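Local coordinates for excinuclease ABC, subunit A. (Deinococcus radiodurans, PDB 2VF7), which probably takes part in DNA repair as a zinc-containing, DNA-binding ATPase of the UvrA family, related to the excinuclease subunit that recognises damaged DNA, at residues G158-T164 and M282-P288; H261-F266 and R277-M282. The protein carries 1 engineered substitution. All coordinates share one frame. Residues are numbered along the deposited sequence.

Interaction 1. Residues G158-T164 and M282-P288. With ZN (zinc ion), chain F.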
ATOM      1  N   GLY A 158     -18.664  21.668 -11.171  1.00 64.67           N
ATOM      2  CA  GLY A 158     -19.871  21.959 -11.949  1.00 64.16           C
ATOM      3  C   GLY A 158     -20.868  22.840 -11.221  1.00 63.88           C
ATOM      4  O   GLY A 158     -21.804  23.349 -11.831  1.00 63.73           O
ATOM      5  N   ARG A 159     -20.656  23.007  -9.913  1.00 63.84           N
ATOM      6  CA  ARG A 159     -21.487  23.846  -9.047  1.00 63.64           C
ATOM      7  C   ARG A 159     -20.623  24.867  -8.301  1.00 63.58           C
ATOM      8  O   ARG A 159     -19.475  24.582  -7.918  1.00 63.38           O
ATOM      9  CB  ARG A 159     -22.248  22.995  -8.013  1.00 63.85           C
ATOM     10  CG  ARG A 159     -23.136  21.877  -8.553  1.00 64.59           C
ATOM     11  CD  ARG A 159     -24.492  22.390  -9.019  1.00 66.31           C
ATOM     12  NE  ARG A 159     -25.377  22.704  -7.900  1.00 67.77           N
ATOM     13  CZ  ARG A 159     -26.642  23.101  -8.028  1.00 68.36           C
ATOM     14  NH1 ARG A 159     -27.193  23.228  -9.224  1.00 67.95           N
ATOM     15  NH2 ARG A 159     -27.364  23.366  -6.950  1.00 68.88           N
ATOM     16  N   VAL A 160     -21.195  26.045  -8.065  1.00 63.43           N
ATOM     17  CA  VAL A 160     -20.515  27.133  -7.351  1.00 63.39           C
ATOM     18  C   VAL A 160     -21.135  27.331  -5.960  1.00 63.26           C
ATOM     19  O   VAL A 160     -22.354  27.480  -5.844  1.00 63.27           O
ATOM     20  CB  VAL A 160     -20.527  28.441  -8.201  1.00 63.17           C
ATOM     21  CG1 VAL A 160     -20.455  29.693  -7.330  1.00 63.47           C
ATOM     22  CG2 VAL A 160     -19.391  28.419  -9.212  1.00 63.02           C
ATOM     23  N   TYR A 161     -20.287  27.341  -4.924  1.00 63.19           N
ATOM     24  CA  TYR A 161     -20.738  27.307  -3.524  1.00 63.15           C
ATOM     25  C   TYR A 161     -20.450  28.575  -2.704  1.00 62.67           C
ATOM     26  O   TYR A 161     -19.304  29.000  -2.558  1.00 62.47           O
ATOM     27  CB  TYR A 161     -20.166  26.067  -2.803  1.00 64.08           C
ATOM     28  CG  TYR A 161     -20.704  24.748  -3.315  1.00 64.76           C
ATOM     29  CD1 TYR A 161     -19.978  23.984  -4.228  1.00 65.08           C
ATOM     30  CD2 TYR A 161     -21.943  24.264  -2.887  1.00 65.55           C
ATOM     31  CE1 TYR A 161     -20.470  22.777  -4.707  1.00 65.42           C
ATOM     32  CE2 TYR A 161     -22.445  23.058  -3.364  1.00 65.68           C
ATOM     33  CZ  TYR A 161     -21.704  22.323  -4.273  1.00 65.44           C
ATOM     34  OH  TYR A 161     -22.200  21.133  -4.746  1.00 65.89           O
ATOM     35  N   THR A 162     -21.507  29.172  -2.160  1.00 62.09           N
ATOM     36  CA  THR A 162     -21.360  30.364  -1.340  1.00 61.41           C
ATOM     37  C   THR A 162     -21.920  30.195   0.068  1.00 60.90           C
ATOM     38  O   THR A 162     -22.472  29.152   0.432  1.00 60.43           O
ATOM     39  CB  THR A 162     -21.965  31.629  -1.993  1.00 61.52           C
ATOM     40  OG1 THR A 162     -23.147  31.291  -2.725  1.00 62.65           O
ATOM     41  CG2 THR A 162     -20.965  32.284  -2.937  1.00 62.40           C
ATOM     42  N   VAL A 163     -21.758  31.251   0.853  1.00 60.36           N
ATOM     43  CA  VAL A 163     -22.150  31.260   2.239  1.00 59.87           C
ATOM     44  C   VAL A 163     -22.574  32.690   2.584  1.00 59.57           C
ATOM     45  O   VAL A 163     -21.988  33.661   2.091  1.00 59.51           O
ATOM     46  CB  VAL A 163     -20.996  30.712   3.108  1.00 59.91           C
ATOM     47  CG1 VAL A 163     -20.107  31.817   3.654  1.00 59.55           C
ATOM     48  CG2 VAL A 163     -21.541  29.863   4.200  1.00 60.60           C
ATOM     49  N   THR A 164     -23.632  32.822   3.375  1.00 59.21           N
ATOM     50  CA  THR A 164     -24.166  34.146   3.720  1.00 58.73           C
ATOM     51  C   THR A 164     -24.396  34.239   5.213  1.00 58.58           C
ATOM     52  O   THR A 164     -24.280  33.244   5.917  1.00 58.85           O
ATOM     53  CB  THR A 164     -25.496  34.445   3.011  1.00 58.57           C
ATOM     54  OG1 THR A 164     -26.386  33.351   3.206  1.00 58.24           O
ATOM     55  CG2 THR A 164     -25.291  34.672   1.529  1.00 58.61           C
ATOM     56  N   MET A 282     -24.814  26.171   3.560  1.00 65.60           N
ATOM     57  CA  MET A 282     -24.297  26.629   2.282  1.00 65.54           C
ATOM     58  C   MET A 282     -25.420  26.916   1.305  1.00 66.05           C
ATOM     59  O   MET A 282     -26.565  26.510   1.519  1.00 66.55           O
ATOM     60  CB  MET A 282     -23.373  25.584   1.685  1.00 65.27           C
ATOM     61  CG  MET A 282     -21.905  25.789   2.004  1.00 65.18           C
ATOM     62  SD  MET A 282     -20.870  24.538   1.205  1.00 65.48           S
ATOM     63  CE  MET A 282     -21.079  23.212   2.365  1.00 63.04           C
ATOM     64  N   ILE A 283     -25.095  27.627   0.232  1.00 66.07           N
ATOM     65  CA  ILE A 283     -26.049  27.837  -0.854  1.00 66.34           C
ATOM     66  C   ILE A 283     -25.446  27.322  -2.173  1.00 66.40           C
ATOM     67  O   ILE A 283     -24.265  27.539  -2.446  1.00 66.07           O
ATOM     68  CB  ILE A 283     -26.576  29.312  -0.909  1.00 66.29           C
ATOM     69  CG1 ILE A 283     -25.441  30.320  -0.722  1.00 66.74           C
ATOM     70  CG2 ILE A 283     -27.615  29.551   0.199  1.00 65.33           C
ATOM     71  CD1 ILE A 283     -25.868  31.782  -0.846  1.00 67.06           C
ATOM     72  N   SER A 284     -26.247  26.599  -2.959  1.00 66.76           N
ATOM     73  CA  SER A 284     -25.739  25.902  -4.154  1.00 66.86           C
ATOM     74  C   SER A 284     -26.324  26.429  -5.459  1.00 66.70           C
ATOM     75  O   SER A 284     -27.537  26.657  -5.573  1.00 66.94           O
ATOM     76  CB  SER A 284     -25.952  24.385  -4.051  1.00 67.10           C
ATOM     77  OG  SER A 284     -25.316  23.698  -5.116  1.00 67.26           O
ATOM     78  N   GLU A 285     -25.439  26.610  -6.436  1.00 66.22           N
ATOM     79  CA  GLU A 285     -25.781  27.195  -7.726  1.00 66.10           C
ATOM     80  C   GLU A 285     -24.954  26.514  -8.809  1.00 65.68           C
ATOM     81  O   GLU A 285     -23.845  26.049  -8.552  1.00 65.75           O
ATOM     82  CB  GLU A 285     -25.479  28.696  -7.708  1.00 66.09           C
ATOM     83  CG  GLU A 285     -25.943  29.466  -8.930  1.00 67.43           C
ATOM     84  CD  GLU A 285     -27.440  29.725  -8.926  1.00 69.15           C
ATOM     85  OE1 GLU A 285     -28.138  29.270  -9.862  1.00 68.48           O
ATOM     86  OE2 GLU A 285     -27.914  30.377  -7.972  1.00 70.43           O
ATOM     87  N   GLU A 286     -25.492  26.454 -10.018  1.00 65.21           N
ATOM     88  CA  GLU A 286     -24.746  25.906 -11.144  1.00 64.97           C
ATOM     89  C   GLU A 286     -23.659  26.884 -11.594  1.00 64.47           C
ATOM     90  O   GLU A 286     -23.914  28.089 -11.762  1.00 64.11           O
ATOM     91  CB  GLU A 286     -25.674  25.552 -12.314  1.00 65.11           C
ATOM     92  CG  GLU A 286     -26.957  24.815 -11.913  1.00 66.41           C
ATOM     93  CD  GLU A 286     -28.131  25.759 -11.628  1.00 67.75           C
ATOM     94  OE1 GLU A 286     -28.659  26.375 -12.591  1.00 68.48           O
ATOM     95  OE2 GLU A 286     -28.531  25.877 -10.446  1.00 67.42           O
ATOM     96  N   CYS A 287     -22.447  26.355 -11.762  1.00 63.79           N
ATOM     97  CA  CYS A 287     -21.332  27.084 -12.365  1.00 63.82           C
ATOM     98  C   CYS A 287     -21.784  27.757 -13.656  1.00 63.86           C
ATOM     99  O   CYS A 287     -22.458  27.117 -14.455  1.00 63.87           O
ATOM    100  CB  CYS A 287     -20.208  26.111 -12.682  1.00 63.81           C
ATOM    101  SG  CYS A 287     -18.766  26.862 -13.372  1.00 62.82           S
ATOM    102  N   PRO A 288     -21.454  29.055 -13.844  1.00 64.13           N
ATOM    103  CA  PRO A 288     -21.830  29.794 -15.063  1.00 64.40           C
ATOM    104  C   PRO A 288     -20.813  29.760 -16.220  1.00 64.63           C
ATOM    105  O   PRO A 288     -21.188  30.045 -17.353  1.00 64.48           O
ATOM    106  CB  PRO A 288     -22.027  31.229 -14.556  1.00 64.33           C
ATOM    107  CG  PRO A 288     -21.296  31.302 -13.218  1.00 64.17           C
ATOM    108  CD  PRO A 288     -20.754  29.931 -12.889  1.00 64.21           C
TER
HETATM  109 ZN    ZN F 903     -17.334  25.402 -13.829  0.50 59.21          ZN
HETATM  110  O   HOH W   1     -24.848  21.033  -5.246  1.00 60.87           O
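Arg159 folds its guanidinium across the neighbouring strand, one face lying over Glu285 O and Glu286 N. Its host is a two-stranded antiparallel sheet, strands 159-162 and 283-286, that runs into a Cys4 zinc site. The long side chain suits this place because it can satisfy two partners at once: Arg159 NH2 donates to Ser284 OG (2.8 Å), while Arg159 NH1 forms a salt bridge with Glu286 OE2 (3.2 Å). The backbone carries the pairing itself. Val160 and Glu285 are a hydrogen-bonded pair, with Val160 N to Glu285 O at 2.7 Å and Glu285 N to Val160 O at 3.3 Å; Thr162 and Ile283 form the next, with Thr162 N to Ile283 O at 3.2 Å and Ile283 N to Thr162 O at 3.0 Å. Tyr161 and Ser284 share the face turned to helix 258-268, where the Tyr161 ring makes an oblique Met-aromatic contact with Met282 (SD to ring centroid 5.1 Å) and meets Phe266. A water joins the polar ends on this side, 2.7 Å from both Tyr161 OH and Ser284 OG. The other face carries Val160 and Thr162 beside Glu285 and Ile283; the beta-branched Val160, Thr162 and Ile283 suit an extended backbone, and Val160 CG2 reaches Pro288 CD at 4.2 Å. Beyond the strands, Gly158 has a positive phi of 81°, which glycine accommodates easily, and Gly158 O accepts a bond from Cys287 N (3.1 Å). It holds Gly158 beside Cys287, the residue after strand 283-286, which binds zinc with Cys151, Cys154 and Cys290, Cys287 SG lying 2.1 Å from ZN.

Interaction 2. Residues H261-F266 and R277-M282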
ATOM      1  N   HIS A 261     -14.246  27.760   8.068  1.00 52.40           N
ATOM      2  CA  HIS A 261     -14.600  26.455   8.592  1.00 52.56           C
ATOM      3  C   HIS A 261     -15.536  25.685   7.692  1.00 52.62           C
ATOM      4  O   HIS A 261     -15.382  24.482   7.534  1.00 52.50           O
ATOM      5  CB  HIS A 261     -15.266  26.556   9.961  1.00 52.57           C
ATOM      6  CG  HIS A 261     -15.762  25.233  10.449  1.00 53.97           C
ATOM      7  ND1 HIS A 261     -17.075  24.834  10.308  1.00 53.87           N
ATOM      8  CD2 HIS A 261     -15.098  24.179  10.990  1.00 53.89           C
ATOM      9  CE1 HIS A 261     -17.202  23.604  10.772  1.00 54.89           C
ATOM     10  NE2 HIS A 261     -16.021  23.186  11.195  1.00 54.29           N
ATOM     11  N   VAL A 262     -16.549  26.362   7.155  1.00 53.00           N
ATOM     12  CA  VAL A 262     -17.581  25.678   6.378  1.00 53.49           C
ATOM     13  C   VAL A 262     -16.989  25.125   5.082  1.00 53.92           C
ATOM     14  O   VAL A 262     -17.250  23.984   4.717  1.00 54.05           O
ATOM     15  CB  VAL A 262     -18.831  26.594   6.091  1.00 53.69           C
ATOM     16  CG1 VAL A 262     -19.702  26.014   4.985  1.00 53.43           C
ATOM     17  CG2 VAL A 262     -19.658  26.815   7.347  1.00 51.94           C
ATOM     18  N   LEU A 263     -16.194  25.938   4.402  1.00 54.60           N
ATOM     19  CA  LEU A 263     -15.658  25.569   3.096  1.00 55.96           C
ATOM     20  C   LEU A 263     -14.474  24.590   3.200  1.00 57.03           C
ATOM     21  O   LEU A 263     -14.296  23.740   2.324  1.00 57.59           O
ATOM     22  CB  LEU A 263     -15.263  26.813   2.290  1.00 55.51           C
ATOM     23  CG  LEU A 263     -16.277  27.913   1.942  1.00 55.83           C
ATOM     24  CD1 LEU A 263     -15.628  28.876   0.965  1.00 55.28           C
ATOM     25  CD2 LEU A 263     -17.587  27.380   1.353  1.00 54.91           C
ATOM     26  N   HIS A 264     -13.663  24.720   4.246  1.00 57.96           N
ATOM     27  CA  HIS A 264     -12.589  23.764   4.484  1.00 59.65           C
ATOM     28  C   HIS A 264     -13.191  22.417   4.858  1.00 60.26           C
ATOM     29  O   HIS A 264     -12.712  21.381   4.413  1.00 60.45           O
ATOM     30  CB  HIS A 264     -11.621  24.230   5.590  1.00 59.91           C
ATOM     31  CG  HIS A 264     -10.419  23.340   5.764  1.00 61.04           C
ATOM     32  ND1 HIS A 264     -10.496  22.074   6.314  1.00 62.22           N
ATOM     33  CD2 HIS A 264      -9.112  23.539   5.460  1.00 61.60           C
ATOM     34  CE1 HIS A 264      -9.289  21.531   6.333  1.00 62.85           C
ATOM     35  NE2 HIS A 264      -8.432  22.401   5.825  1.00 62.65           N
ATOM     36  N   THR A 265     -14.230  22.427   5.688  1.00 61.05           N
ATOM     37  CA  THR A 265     -14.863  21.180   6.068  1.00 62.21           C
ATOM     38  C   THR A 265     -15.492  20.508   4.848  1.00 62.90           C
ATOM     39  O   THR A 265     -15.339  19.306   4.657  1.00 63.17           O
ATOM     40  CB  THR A 265     -15.878  21.363   7.208  1.00 62.40           C
ATOM     41  OG1 THR A 265     -15.248  22.049   8.294  1.00 63.28           O
ATOM     42  CG2 THR A 265     -16.366  20.012   7.719  1.00 62.09           C
ATOM     43  N   PHE A 266     -16.176  21.285   4.014  1.00 63.87           N
ATOM     44  CA  PHE A 266     -16.783  20.748   2.799  1.00 64.82           C
ATOM     45  C   PHE A 266     -15.763  20.076   1.877  1.00 65.53           C
ATOM     46  O   PHE A 266     -16.034  19.014   1.326  1.00 65.98           O
ATOM     47  CB  PHE A 266     -17.535  21.846   2.027  1.00 64.87           C
ATOM     48  CG  PHE A 266     -18.228  21.354   0.764  1.00 64.54           C
ATOM     49  CD1 PHE A 266     -19.496  20.765   0.826  1.00 64.19           C
ATOM     50  CD2 PHE A 266     -17.620  21.489  -0.480  1.00 64.45           C
ATOM     51  CE1 PHE A 266     -20.151  20.322  -0.325  1.00 63.40           C
ATOM     52  CE2 PHE A 266     -18.264  21.039  -1.644  1.00 64.06           C
ATOM     53  CZ  PHE A 266     -19.536  20.459  -1.561  1.00 63.89           C
ATOM     54  N   ARG A 277     -23.924  17.911   7.064  1.00 72.69           N
ATOM     55  CA  ARG A 277     -24.225  18.930   8.082  1.00 71.80           C
ATOM     56  C   ARG A 277     -23.791  20.304   7.580  1.00 71.03           C
ATOM     57  O   ARG A 277     -24.599  21.228   7.481  1.00 71.00           O
ATOM     58  CB  ARG A 277     -23.505  18.621   9.399  1.00 71.90           C
ATOM     59  CG  ARG A 277     -23.765  19.636  10.483  1.00 72.05           C
ATOM     60  CD  ARG A 277     -22.564  19.787  11.403  1.00 74.08           C
ATOM     61  NE  ARG A 277     -22.769  20.902  12.333  1.00 75.87           N
ATOM     62  CZ  ARG A 277     -22.089  22.054  12.330  1.00 76.21           C
ATOM     63  NH1 ARG A 277     -21.102  22.268  11.449  1.00 75.04           N
ATOM     64  NH2 ARG A 277     -22.394  22.997  13.233  1.00 74.68           N
ATOM     65  N   VAL A 278     -22.496  20.401   7.279  1.00 69.98           N
ATOM     66  CA  VAL A 278     -21.851  21.565   6.664  1.00 68.75           C
ATOM     67  C   VAL A 278     -22.641  22.140   5.471  1.00 68.11           C
ATOM     68  O   VAL A 278     -22.809  23.356   5.343  1.00 67.30           O
ATOM     69  CB  VAL A 278     -20.373  21.187   6.314  1.00 68.61           C
ATOM     70  CG1 VAL A 278     -19.917  21.721   4.980  1.00 68.25           C
ATOM     71  CG2 VAL A 278     -19.447  21.626   7.444  1.00 68.12           C
ATOM     72  N   GLN A 279     -23.156  21.245   4.636  1.00 67.68           N
ATOM     73  CA  GLN A 279     -23.901  21.622   3.446  1.00 67.37           C
ATOM     74  C   GLN A 279     -25.230  22.305   3.776  1.00 66.78           C
ATOM     75  O   GLN A 279     -25.763  23.023   2.951  1.00 66.42           O
ATOM     76  CB  GLN A 279     -24.121  20.396   2.561  1.00 67.65           C
ATOM     77  CG  GLN A 279     -23.949  20.647   1.069  1.00 69.20           C
ATOM     78  CD  GLN A 279     -23.766  19.357   0.276  1.00 71.39           C
ATOM     79  OE1 GLN A 279     -23.508  18.285   0.846  1.00 72.06           O
ATOM     80  NE2 GLN A 279     -23.899  19.455  -1.051  1.00 71.86           N
ATOM     81  N   GLY A 280     -25.750  22.085   4.984  1.00 66.33           N
ATOM     82  CA  GLY A 280     -26.938  22.802   5.458  1.00 65.78           C
ATOM     83  C   GLY A 280     -26.761  24.311   5.668  1.00 65.55           C
ATOM     84  O   GLY A 280     -27.745  25.046   5.760  1.00 65.23           O
ATOM     85  N   TYR A 281     -25.513  24.771   5.750  1.00 65.57           N
ATOM     86  CA  TYR A 281     -25.197  26.193   5.956  1.00 65.46           C
ATOM     87  C   TYR A 281     -24.611  26.833   4.697  1.00 65.69           C
ATOM     88  O   TYR A 281     -23.989  27.905   4.760  1.00 65.92           O
ATOM     89  CB  TYR A 281     -24.222  26.355   7.130  1.00 65.38           C
ATOM     90  CG  TYR A 281     -24.621  25.538   8.331  1.00 65.48           C
ATOM     91  CD1 TYR A 281     -25.544  26.032   9.253  1.00 64.54           C
ATOM     92  CD2 TYR A 281     -24.092  24.260   8.543  1.00 64.86           C
ATOM     93  CE1 TYR A 281     -25.923  25.281  10.359  1.00 64.28           C
ATOM     94  CE2 TYR A 281     -24.475  23.499   9.648  1.00 64.26           C
ATOM     95  CZ  TYR A 281     -25.390  24.023  10.547  1.00 64.58           C
ATOM     96  OH  TYR A 281     -25.787  23.291  11.642  1.00 66.07           O
ATOM     97  N   MET A 282     -24.814  26.171   3.560  1.00 65.60           N
ATOM     98  CA  MET A 282     -24.297  26.629   2.282  1.00 65.54           C
ATOM     99  C   MET A 282     -25.420  26.916   1.305  1.00 66.05           C
ATOM    100  O   MET A 282     -26.565  26.510   1.519  1.00 66.55           O
ATOM    101  CB  MET A 282     -23.373  25.584   1.685  1.00 65.27           C
ATOM    102  CG  MET A 282     -21.905  25.789   2.004  1.00 65.18           C
ATOM    103  SD  MET A 282     -20.870  24.538   1.205  1.00 65.48           S
ATOM    104  CE  MET A 282     -21.079  23.212   2.365  1.00 63.04           C
TER
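This is apolar packing between two consecutive helices, 258-268 and 272-278 (with the turn after the second), in the UvrA DNA-binding domain. Between the segments 261-266 and 277-282 no hydrogen bond forms; the union rests on the fit of side chains. Val278 stands at the centre, its CB directed toward the first helix. Val278 CG1 lies 3.5 Å from Val262 O and 3.8 Å from Phe266 CB, and Val278 CG2 lies 3.5 Å from Thr265 CG2. A short, branched residue such as valine fits here because the backbones come close, with the CA atoms of Val262 and Val278 only 5.9 Å apart. Thr265 can present its methyl to this apolar surface because its OG1 is spent on its own helix, donating to His261 O (2.6 Å). After helix 272-278 the chain turns, and Met282 sends its flexible side chain back against the first helix: Met282 CG touches Val262 CG1 at 3.7 Å, and Met282 SD lies 4.3 Å from Leu263 CD2. Met282 SD also makes an oblique Met-aromatic contact, 4.4 Å from the Phe266 ring centroid, and Met282 CE lies 3.3 Å from Phe266 CD1. Gln279 CD sits at the edge of this ring, 3.8 Å from Phe266 CE1, and Lys275 adds a cation-pi contact. Near His261, Arg277 bonds through NH2 to Trp184 O, while Arg277 NH1 sits at the edge of the imidazole, 4.2 Å from His261 CE1.

Met282 belongs to both contacts: here the chain leaves the turn after helix 272-278 and enters strand 283-286. Interaction 1 joins residues more than a hundred positions apart and is the more exposed; backbone hydrogen bonds dominate it, with one salt bridge, and Cys287 at its end binds the zinc. Interaction 2 joins helix 258-268 to helix 272-278 and the turn that follows it, mostly through apolar side chains, with none of its touching residues fully exposed, and buries less area, 387 Å² against 699 Å². Tyr161 CZ lies 3.9 Å from Phe266 CZ, and Val163 CG2 is 3.2 Å from Tyr281 O, so helix 258-268 and the turn after helix 272-278 rest against the strand pair that leads to the zinc.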